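Local coordinates for putative oxidoreductase with NAD(P)-binding Rossmann-fold domain (Clostridium difficile, PDB 3UUW), which is a putative dehydrogenase of the Gfo/Idh/MocA family that probably uses a bound NAD(P) cofactor to oxidise or reduce a still unidentified substrate, at residues K20-I25 / D271-F276; P130-I135 / I172-W177; L241-I246 / L252-S257. All coordinates share one frame; numbering follows the deposited sequence.

Interaction 1. Residues K20-I25 / D271-F276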
loop_
_atom_site.group_PDB
_atom_site.type_symbol
_atom_site.label_atom_id
_atom_site.label_comp_id
_atom_site.label_asym_id
_atom_site.label_seq_id
_atom_site.Cartn_x
_atom_site.Cartn_y
_atom_site.Cartn_z
ATOM N N LYS A 20 -14.785 -17.824 19.565
ATOM C CA LYS A 20 -13.875 -16.831 18.992
ATOM C C LYS A 20 -14.385 -15.388 18.991
ATOM O O LYS A 20 -13.564 -14.471 19.028
ATOM C CB LYS A 20 -13.464 -17.222 17.559
ATOM C CG LYS A 20 -14.513 -16.983 16.507
ATOM C CD LYS A 20 -13.995 -17.412 15.141
ATOM C CE LYS A 20 -15.019 -17.178 14.064
ATOM N NZ LYS A 20 -14.500 -17.588 12.740
ATOM N N ALA A 21 -15.712 -15.199 18.952
ATOM C CA ALA A 21 -16.332 -13.851 18.788
ATOM C C ALA A 21 -17.022 -13.283 20.003
ATOM O O ALA A 21 -17.275 -12.047 20.044
ATOM C CB ALA A 21 -17.336 -13.875 17.629
ATOM N N TYR A 22 -17.375 -14.145 20.974
ATOM C CA TYR A 22 -18.126 -13.712 22.160
ATOM C C TYR A 22 -17.471 -13.992 23.495
ATOM O O TYR A 22 -17.304 -13.049 24.294
ATOM C CB TYR A 22 -19.551 -14.253 22.120
ATOM C CG TYR A 22 -20.314 -13.673 20.967
ATOM C CD1 TYR A 22 -20.870 -12.405 21.057
ATOM C CD2 TYR A 22 -20.401 -14.342 19.752
ATOM C CE1 TYR A 22 -21.569 -11.845 19.989
ATOM C CE2 TYR A 22 -21.089 -13.794 18.669
ATOM C CZ TYR A 22 -21.656 -12.545 18.787
ATOM O OH TYR A 22 -22.348 -11.984 17.726
ATOM N N LEU A 23 -17.084 -15.251 23.744
ATOM C CA LEU A 23 -16.438 -15.625 25.003
ATOM C C LEU A 23 -15.243 -14.730 25.322
ATOM O O LEU A 23 -15.119 -14.269 26.478
ATOM C CB LEU A 23 -16.077 -17.123 25.031
ATOM C CG LEU A 23 -17.268 -18.039 25.334
ATOM C CD1 LEU A 23 -16.995 -19.488 24.993
ATOM C CD2 LEU A 23 -17.708 -17.874 26.809
ATOM N N PRO A 24 -14.394 -14.420 24.312
ATOM C CA PRO A 24 -13.232 -13.601 24.689
ATOM C C PRO A 24 -13.570 -12.233 25.270
ATOM O O PRO A 24 -12.781 -11.684 26.033
ATOM C CB PRO A 24 -12.455 -13.475 23.377
ATOM C CG PRO A 24 -12.796 -14.752 22.636
ATOM C CD PRO A 24 -14.266 -14.910 22.917
ATOM N N ILE A 25 -14.723 -11.686 24.926
ATOM C CA ILE A 25 -15.115 -10.392 25.508
ATOM C C ILE A 25 -16.004 -10.551 26.750
ATOM O O ILE A 25 -15.803 -9.843 27.770
ATOM C CB ILE A 25 -15.733 -9.449 24.455
ATOM C CG1 ILE A 25 -16.804 -10.151 23.650
ATOM C CG2 ILE A 25 -14.654 -8.925 23.552
ATOM C CD1 ILE A 25 -17.262 -9.403 22.379
ATOM N N ASP A 271 -18.579 -3.888 20.843
ATOM C CA ASP A 271 -19.532 -2.819 21.068
ATOM C C ASP A 271 -20.979 -3.304 20.980
ATOM O O ASP A 271 -21.825 -2.846 21.758
ATOM C CB ASP A 271 -19.249 -1.656 20.156
ATOM C CG ASP A 271 -17.937 -0.955 20.527
ATOM O OD1 ASP A 271 -17.607 -0.902 21.747
ATOM O OD2 ASP A 271 -17.239 -0.490 19.617
ATOM N N ILE A 272 -21.253 -4.249 20.085
ATOM C CA ILE A 272 -22.632 -4.726 19.956
ATOM C C ILE A 272 -23.039 -5.491 21.220
ATOM O O ILE A 272 -24.162 -5.353 21.703
ATOM C CB ILE A 272 -22.889 -5.564 18.681
ATOM C CG1 ILE A 272 -24.399 -5.645 18.421
ATOM C CG2 ILE A 272 -22.238 -6.989 18.742
ATOM C CD1 ILE A 272 -24.749 -6.297 17.092
ATOM N N SER A 273 -22.124 -6.301 21.748
ATOM C CA SER A 273 -22.432 -7.097 22.938
ATOM C C SER A 273 -22.639 -6.152 24.142
ATOM O O SER A 273 -23.585 -6.321 24.934
ATOM C CB SER A 273 -21.351 -8.154 23.183
ATOM O OG SER A 273 -21.217 -9.031 22.045
ATOM N N ASN A 274 -21.761 -5.159 24.292
ATOM C CA ASN A 274 -21.894 -4.221 25.385
ATOM C C ASN A 274 -23.141 -3.349 25.268
ATOM O O ASN A 274 -23.758 -2.987 26.268
ATOM C CB ASN A 274 -20.637 -3.380 25.541
ATOM C CG ASN A 274 -19.453 -4.200 26.071
ATOM O OD1 ASN A 274 -19.636 -5.193 26.766
ATOM N ND2 ASN A 274 -18.243 -3.761 25.753
ATOM N N HIS A 275 -23.519 -3.002 24.048
ATOM C CA HIS A 275 -24.713 -2.249 23.813
ATOM C C HIS A 275 -25.949 -3.043 24.228
ATOM O O HIS A 275 -26.844 -2.495 24.847
ATOM C CB HIS A 275 -24.806 -1.842 22.347
ATOM C CG HIS A 275 -25.950 -0.928 22.055
ATOM N ND1 HIS A 275 -26.117 0.279 22.705
ATOM C CD2 HIS A 275 -27.000 -1.055 21.217
ATOM C CE1 HIS A 275 -27.208 0.868 22.251
ATOM N NE2 HIS A 275 -27.758 0.082 21.341
ATOM N N PHE A 276 -25.994 -4.324 23.880
ATOM C CA PHE A 276 -27.090 -5.207 24.308
ATOM C C PHE A 276 -27.289 -5.118 25.816
ATOM O O PHE A 276 -28.409 -4.945 26.298
ATOM C CB PHE A 276 -26.817 -6.671 23.874
ATOM C CG PHE A 276 -27.859 -7.659 24.314
ATOM C CD1 PHE A 276 -29.128 -7.681 23.724
ATOM C CD2 PHE A 276 -27.576 -8.584 25.307
ATOM C CE1 PHE A 276 -30.094 -8.609 24.142
ATOM C CE2 PHE A 276 -28.532 -9.514 25.704
ATOM C CZ PHE A 276 -29.785 -9.519 25.115
#
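The Tyr22 ring meets Ser273 at its edge. Ser273 OG lies near the ring plane, 3.5 Å from Tyr22 CE1 and equally close to CD1, so it faces the bond between these two carbons. Other aromatic residues also pack on the ring: His73 stacks with it, Phe269 packs against it edge-to-face, and Tyr94 meets it with the planes at about 65°. Tyr22 has CG anti to its carbonyl carbon (chi1 -65°). The ring therefore reaches segment 271-276 although the CB bond of Tyr22 does not aim at it.

Ile25 adds the second touch. Its CD1 is 4.0 Å from Ser273 OG. CG1 stands between the backbone N and the carbonyl carbon (chi1 49°), and an extended second torsion carries CD1 toward the serine. One small hydroxyl is thus met by an aromatic edge and by a methyl group. The nearest CA atoms, those of Tyr22 and Ser273, are 7.9 Å apart, and the segments bury only 111 Å² between them.

No hydrogen bond crosses the contact. Ser273 OG is bonded to Phe269 O, one turn earlier in its own helix. Tyr22 OH is bonded to Tyr94 OH and Asp96 OD1. Both residues are buried, and both hydroxyls have partners within the chain.

Helix 16-26 follows the glycine-rich turn of a probable Rossmann-type GxGxxA pattern. Tyr22 lies near that turn without touching it. The contact joins this probable nucleotide-binding part of the fold to helix 269-281, far along the chain. The chemistry implies cohesion by van der Waals packing, perhaps with a slight attraction between the ring's CH edge and the serine oxygen.

Interaction 2. Residues P130-I135 / I172-W177; sequences PMYKEI and IDTALW. With GOL (glycerol), chain I.
Tyr132 and Lys133 pack against the edge of the Trp177 indole. Tyr132 CB lies 4.0 Å from Trp177 CZ3, near the indole plane. Lys133 CG approaches the same benzo edge, 4.1 Å from Trp177 CZ2, and the lysine chain crosses the tryptophan at about a right angle. Trp177 has CG anti to the backbone N (chi1 169°), which sends the indole toward helix 130-138; the axes of the short segments are 12.4 Å apart. Thr174 CG2 comes obliquely to the Tyr132 ring, 4.2 Å from CE2.

The polar contacts run through a glycerol, probably from the crystallisation liquor. Trp177 NE1 donates to its O1 in the ring plane at 3.2 Å, nearly straight at 167°. Lys133 bends at its last two torsions, and NZ donates a 2.9 Å hydrogen bond to glycerol O3. The glycerol also bonds Arg127 O. The hydroxyls of Tyr132 and Thr174 find partners elsewhere: Glu225 and His170 O.

The two segments run roughly parallel, 31° apart, and Tyr132 packs on strands 224-231 and 234-239 of the C-terminal sheet. The direct contact between the helices is apolar; the glycerol adds a polar bridge beside the exposed Lys133, probably a feature of the crystal only.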
loop_
_atom_site.group_PDB
_atom_site.type_symbol
_atom_site.label_atom_id
_atom_site.label_comp_id
_atom_site.label_asym_id
_atom_site.label_seq_id
_atom_site.Cartn_x
_atom_site.Cartn_y
_atom_site.Cartn_z
ATOM N N PRO A 130 -16.260 -0.133 14.396
ATOM C CA PRO A 130 -15.887 1.276 14.584
ATOM C C PRO A 130 -15.543 2.010 13.280
ATOM O O PRO A 130 -15.990 3.137 13.100
ATOM C CB PRO A 130 -14.682 1.191 15.513
ATOM C CG PRO A 130 -14.994 -0.012 16.352
ATOM C CD PRO A 130 -15.598 -0.998 15.395
ATOM N N MET A 131 -14.841 1.368 12.356
ATOM C CA MET A 131 -14.431 2.089 11.130
ATOM C C MET A 131 -15.599 2.253 10.177
ATOM O O MET A 131 -15.682 3.254 9.476
ATOM C CB MET A 131 -13.229 1.439 10.478
ATOM C CG MET A 131 -11.938 1.686 11.256
ATOM S SD MET A 131 -10.568 0.824 10.489
ATOM C CE MET A 131 -9.165 1.643 11.292
ATOM N N TYR A 132 -16.532 1.308 10.184
ATOM C CA TYR A 132 -17.735 1.461 9.366
ATOM C C TYR A 132 -18.584 2.621 9.889
ATOM O O TYR A 132 -19.149 3.396 9.107
ATOM C CB TYR A 132 -18.588 0.206 9.359
ATOM C CG TYR A 132 -18.094 -0.963 8.494
ATOM C CD1 TYR A 132 -16.951 -0.881 7.722
ATOM C CD2 TYR A 132 -18.857 -2.123 8.389
ATOM C CE1 TYR A 132 -16.552 -1.936 6.900
ATOM C CE2 TYR A 132 -18.457 -3.181 7.583
ATOM C CZ TYR A 132 -17.306 -3.082 6.836
ATOM O OH TYR A 132 -16.932 -4.130 6.026
ATOM N N LYS A 133 -18.704 2.718 11.208
ATOM C CA LYS A 133 -19.425 3.836 11.790
ATOM C C LYS A 133 -18.756 5.164 11.416
ATOM O O LYS A 133 -19.448 6.172 11.159
ATOM C CB LYS A 133 -19.569 3.696 13.305
ATOM C CG LYS A 133 -20.556 2.610 13.695
ATOM C CD LYS A 133 -20.758 2.430 15.218
ATOM C CE LYS A 133 -21.058 3.726 15.964
ATOM N NZ LYS A 133 -22.355 4.323 15.543
ATOM N N GLU A 134 -17.434 5.196 11.454
ATOM C CA GLU A 134 -16.710 6.424 11.126
ATOM C C GLU A 134 -16.992 6.874 9.701
ATOM O O GLU A 134 -17.338 8.035 9.484
ATOM C CB GLU A 134 -15.223 6.267 11.360
ATOM C CG GLU A 134 -14.456 7.560 11.161
ATOM C CD GLU A 134 -13.055 7.527 11.736
ATOM O OE1 GLU A 134 -12.629 6.474 12.251
ATOM O OE2 GLU A 134 -12.377 8.575 11.660
ATOM N N ILE A 135 -16.903 5.975 8.728
ATOM C CA ILE A 135 -17.101 6.401 7.344
ATOM C C ILE A 135 -18.551 6.764 7.108
ATOM O O ILE A 135 -18.827 7.697 6.378
ATOM C CB ILE A 135 -16.544 5.393 6.273
ATOM C CG1 ILE A 135 -17.253 4.037 6.316
ATOM C CG2 ILE A 135 -15.031 5.218 6.464
ATOM C CD1 ILE A 135 -16.907 3.116 5.089
ATOM N N ILE A 172 -25.820 -7.455 2.657
ATOM C CA ILE A 172 -27.136 -6.814 2.474
ATOM C C ILE A 172 -27.486 -5.971 3.692
ATOM O O ILE A 172 -27.908 -4.834 3.548
ATOM C CB ILE A 172 -28.222 -7.847 2.187
ATOM C CG1 ILE A 172 -27.929 -8.564 0.867
ATOM C CG2 ILE A 172 -29.646 -7.210 2.145
ATOM C CD1 ILE A 172 -27.703 -7.627 -0.346
ATOM N N ASP A 173 -27.304 -6.503 4.896
ATOM C CA ASP A 173 -27.640 -5.697 6.067
ATOM C C ASP A 173 -26.796 -4.421 6.151
ATOM O O ASP A 173 -27.303 -3.349 6.479
ATOM C CB ASP A 173 -27.472 -6.465 7.373
ATOM C CG ASP A 173 -28.011 -5.678 8.556
ATOM O OD1 ASP A 173 -29.258 -5.607 8.693
ATOM O OD2 ASP A 173 -27.196 -5.104 9.311
ATOM N N THR A 174 -25.504 -4.541 5.879
ATOM C CA THR A 174 -24.627 -3.363 5.925
ATOM C C THR A 174 -25.078 -2.334 4.876
ATOM O O THR A 174 -25.118 -1.127 5.141
ATOM C CB THR A 174 -23.174 -3.761 5.754
ATOM O OG1 THR A 174 -22.819 -4.716 6.759
ATOM C CG2 THR A 174 -22.265 -2.533 5.835
ATOM N N ALA A 175 -25.446 -2.825 3.692
ATOM C CA ALA A 175 -25.959 -1.981 2.624
ATOM C C ALA A 175 -27.193 -1.187 3.070
ATOM O O ALA A 175 -27.263 0.018 2.851
ATOM C CB ALA A 175 -26.282 -2.820 1.386
ATOM N N LEU A 176 -28.158 -1.871 3.679
ATOM C CA LEU A 176 -29.402 -1.245 4.055
ATOM C C LEU A 176 -29.164 -0.238 5.191
ATOM O O LEU A 176 -29.801 0.818 5.231
ATOM C CB LEU A 176 -30.455 -2.297 4.426
ATOM C CG LEU A 176 -30.902 -3.253 3.296
ATOM C CD1 LEU A 176 -31.931 -4.209 3.829
ATOM C CD2 LEU A 176 -31.442 -2.495 2.103
ATOM N N TRP A 177 -28.228 -0.559 6.092
ATOM C CA TRP A 177 -27.875 0.328 7.203
ATOM C C TRP A 177 -27.207 1.593 6.691
ATOM O O TRP A 177 -27.472 2.687 7.192
ATOM C CB TRP A 177 -26.988 -0.440 8.190
ATOM C CG TRP A 177 -26.323 0.347 9.250
ATOM C CD1 TRP A 177 -26.895 0.923 10.351
ATOM C CD2 TRP A 177 -24.925 0.546 9.374
ATOM N NE1 TRP A 177 -25.930 1.500 11.133
ATOM C CE2 TRP A 177 -24.709 1.277 10.559
ATOM C CE3 TRP A 177 -23.832 0.169 8.601
ATOM C CZ2 TRP A 177 -23.440 1.657 10.976
ATOM C CZ3 TRP A 177 -22.571 0.555 9.010
ATOM C CH2 TRP A 177 -22.395 1.293 10.195
HETATM C C1 GOL I . -26.471 3.044 15.127
HETATM O O1 GOL I . -26.895 2.926 13.781
HETATM C C2 GOL I . -25.141 2.327 15.265
HETATM O O2 GOL I . -25.175 1.215 14.422
HETATM C C3 GOL I . -24.851 1.863 16.688
HETATM O O3 GOL I . -23.929 2.714 17.318
#

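Interaction 3. Residues L241-I246 / L252-S257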
loop_
_atom_site.group_PDB
_atom_site.type_symbol
_atom_site.label_atom_id
_atom_site.label_comp_id
_atom_site.label_asym_id
_atom_site.label_seq_id
_atom_site.Cartn_x
_atom_site.Cartn_y
_atom_site.Cartn_z
ATOM N N LEU A 241 -12.527 -4.683 7.774
ATOM C CA LEU A 241 -13.038 -4.051 8.997
ATOM C C LEU A 241 -12.006 -3.312 9.825
ATOM O O LEU A 241 -12.347 -2.804 10.916
ATOM C CB LEU A 241 -13.777 -5.076 9.887
ATOM C CG LEU A 241 -14.988 -5.756 9.274
ATOM C CD1 LEU A 241 -14.586 -6.858 8.372
ATOM C CD2 LEU A 241 -15.939 -6.304 10.382
ATOM N N ASN A 242 -10.762 -3.195 9.347
ATOM C CA ASN A 242 -9.725 -2.690 10.224
ATOM C C ASN A 242 -8.668 -1.757 9.656
ATOM O O ASN A 242 -7.722 -1.373 10.359
ATOM C CB ASN A 242 -9.085 -3.847 10.998
ATOM C CG ASN A 242 -8.233 -4.739 10.127
ATOM O OD1 ASN A 242 -8.018 -4.456 8.952
ATOM N ND2 ASN A 242 -7.714 -5.825 10.713
ATOM N N VAL A 243 -8.830 -1.386 8.384
ATOM C CA VAL A 243 -7.995 -0.367 7.767
ATOM C C VAL A 243 -8.916 0.636 7.082
ATOM O O VAL A 243 -9.830 0.233 6.383
ATOM C CB VAL A 243 -7.024 -0.961 6.756
ATOM C CG1 VAL A 243 -6.274 0.174 6.019
ATOM C CG2 VAL A 243 -6.030 -1.885 7.479
ATOM N N LEU A 244 -8.713 1.919 7.361
ATOM C CA LEU A 244 -9.552 2.971 6.803
ATOM C C LEU A 244 -8.730 3.843 5.839
ATOM O O LEU A 244 -7.656 4.346 6.203
ATOM C CB LEU A 244 -10.170 3.797 7.920
ATOM C CG LEU A 244 -11.294 4.789 7.576
ATOM C CD1 LEU A 244 -12.179 5.048 8.783
ATOM C CD2 LEU A 244 -10.715 6.060 7.049
ATOM N N GLU A 245 -9.219 3.974 4.606
ATOM C CA GLU A 245 -8.563 4.791 3.587
ATOM C C GLU A 245 -9.465 5.935 3.187
ATOM O O GLU A 245 -10.673 5.743 3.027
ATOM C CB GLU A 245 -8.261 3.979 2.333
ATOM C CG GLU A 245 -7.357 2.795 2.546
ATOM C CD GLU A 245 -7.054 2.032 1.271
ATOM O OE1 GLU A 245 -7.715 2.271 0.237
ATOM O OE2 GLU A 245 -6.147 1.182 1.309
ATOM N N ILE A 246 -8.881 7.112 2.994
ATOM C CA ILE A 246 -9.614 8.262 2.527
ATOM C C ILE A 246 -8.850 8.900 1.382
ATOM O O ILE A 246 -7.666 9.208 1.521
ATOM C CB ILE A 246 -9.818 9.316 3.614
ATOM C CG1 ILE A 246 -10.523 8.725 4.822
ATOM C CG2 ILE A 246 -10.636 10.511 3.076
ATOM C CD1 ILE A 246 -10.620 9.664 6.014
ATOM N N LEU A 252 -4.111 9.953 -0.805
ATOM C CA LEU A 252 -4.708 8.778 -0.152
ATOM C C LEU A 252 -4.176 8.727 1.265
ATOM O O LEU A 252 -2.952 8.650 1.476
ATOM C CB LEU A 252 -4.309 7.523 -0.908
ATOM C CG LEU A 252 -4.670 6.172 -0.329
ATOM C CD1 LEU A 252 -6.108 6.038 -0.158
ATOM C CD2 LEU A 252 -4.113 5.045 -1.233
ATOM N N THR A 253 -5.073 8.824 2.242
ATOM C CA THR A 253 -4.680 8.776 3.644
ATOM C C THR A 253 -5.102 7.450 4.217
ATOM O O THR A 253 -6.258 7.069 4.097
ATOM C CB THR A 253 -5.300 9.928 4.454
ATOM O OG1 THR A 253 -4.819 11.165 3.939
ATOM C CG2 THR A 253 -4.913 9.825 5.934
ATOM N N LEU A 254 -4.161 6.747 4.832
ATOM C CA LEU A 254 -4.413 5.432 5.376
ATOM C C LEU A 254 -4.262 5.442 6.888
ATOM O O LEU A 254 -3.251 5.900 7.418
ATOM C CB LEU A 254 -3.438 4.439 4.772
ATOM C CG LEU A 254 -3.630 2.947 4.985
ATOM C CD1 LEU A 254 -3.126 2.183 3.742
ATOM C CD2 LEU A 254 -2.947 2.488 6.248
ATOM N N LYS A 255 -5.260 4.896 7.568
ATOM C CA LYS A 255 -5.238 4.779 9.027
ATOM C C LYS A 255 -5.395 3.316 9.410
ATOM O O LYS A 255 -6.262 2.609 8.909
ATOM C CB LYS A 255 -6.346 5.628 9.661
ATOM C CG LYS A 255 -6.268 5.695 11.188
ATOM C CD LYS A 255 -7.246 6.723 11.798
ATOM C CE LYS A 255 -8.703 6.417 11.463
ATOM N NZ LYS A 255 -9.675 7.202 12.328
ATOM N N GLN A 256 -4.506 2.848 10.268
ATOM C CA GLN A 256 -4.608 1.508 10.780
ATOM C C GLN A 256 -5.425 1.527 12.060
ATOM O O GLN A 256 -5.588 2.580 12.685
ATOM C CB GLN A 256 -3.215 0.955 11.093
ATOM C CG GLN A 256 -2.335 0.818 9.864
ATOM C CD GLN A 256 -1.042 0.096 10.128
ATOM O OE1 GLN A 256 -0.884 -0.576 11.148
ATOM N NE2 GLN A 256 -0.100 0.227 9.205
ATOM N N SER A 257 -5.963 0.375 12.434
ATOM C CA SER A 257 -6.513 0.208 13.769
ATOM C C SER A 257 -5.327 0.322 14.740
ATOM O O SER A 257 -4.191 -0.073 14.415
ATOM C CB SER A 257 -7.162 -1.166 13.949
ATOM O OG SER A 257 -8.314 -1.327 13.148
HETATM O O HOH W 1 -7.561 7.487 6.644
HETATM O O HOH W 2 -6.544 11.941 2.006
#
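Asn242 O is gripped twice by Ser257 at the open end of a beta hairpin. Ser257 OG donates to it at 2.9 Å, tilted 24° from the carbonyl plane, and Ser257 N adds a weak bond. OG is anti to its own carbonyl carbon (chi1 -67°), which turns it back to this oxygen. Beyond it the strands 243-248 and 251-256 are regularly antiparallel. Leu244 with Lys255 and Ile246 with Thr253 are hydrogen-bonded pairs. Thr253 N to Ile246 O is the shortest of their bonds, 2.7 Å and nearly straight at 176°. Asn242 and Val243 both face Lys239 of the neighbouring strand 234-239, a classic beta bulge.

On one face Val243 CG1 meets Leu254 CG at 4.0 Å, and Glu245 lies alongside Leu254. The carboxylate of Glu245 is paired with Arg237 and Lys239. On the other face Leu244 packs on helix 130-138.

Strand 251-256 is the last of the sheet within the chain, but residues 252-254 pair antiparallel with a strand of the third subunit, so the sheet continues across the interface. One water donates to both Leu244 O and Thr253 O, the latter at 2.9 Å. A second donates to Ile246 O and lies 2.7 Å from Thr253 OG1.

Overall arrangement
Interaction 1 closes the longest loop, and the other two lie within it. Along the chain interaction 2 closes before interaction 3 opens. Interaction 1 joins helix 16-26 of the Rossmann part to helix 269-281. Interactions 2 and 3 belong to the C-terminal part with its mixed sheet. Their centres are about 15 Å apart and they touch: Glu134 forms a salt bridge with Lys255, and Met131 packs on Asn242, Val243 and Ser257. Interactions 1 and 2, centres about 18 Å apart, meet where Asp271 packs on Pro130. Interactions 1 and 3 do not touch; their centres are about 23 Å apart. Helix 130-138 thus links helix 269-281 to the hairpin, whose outer strand pairs with a strand of the third subunit, carrying the sheet across the interface.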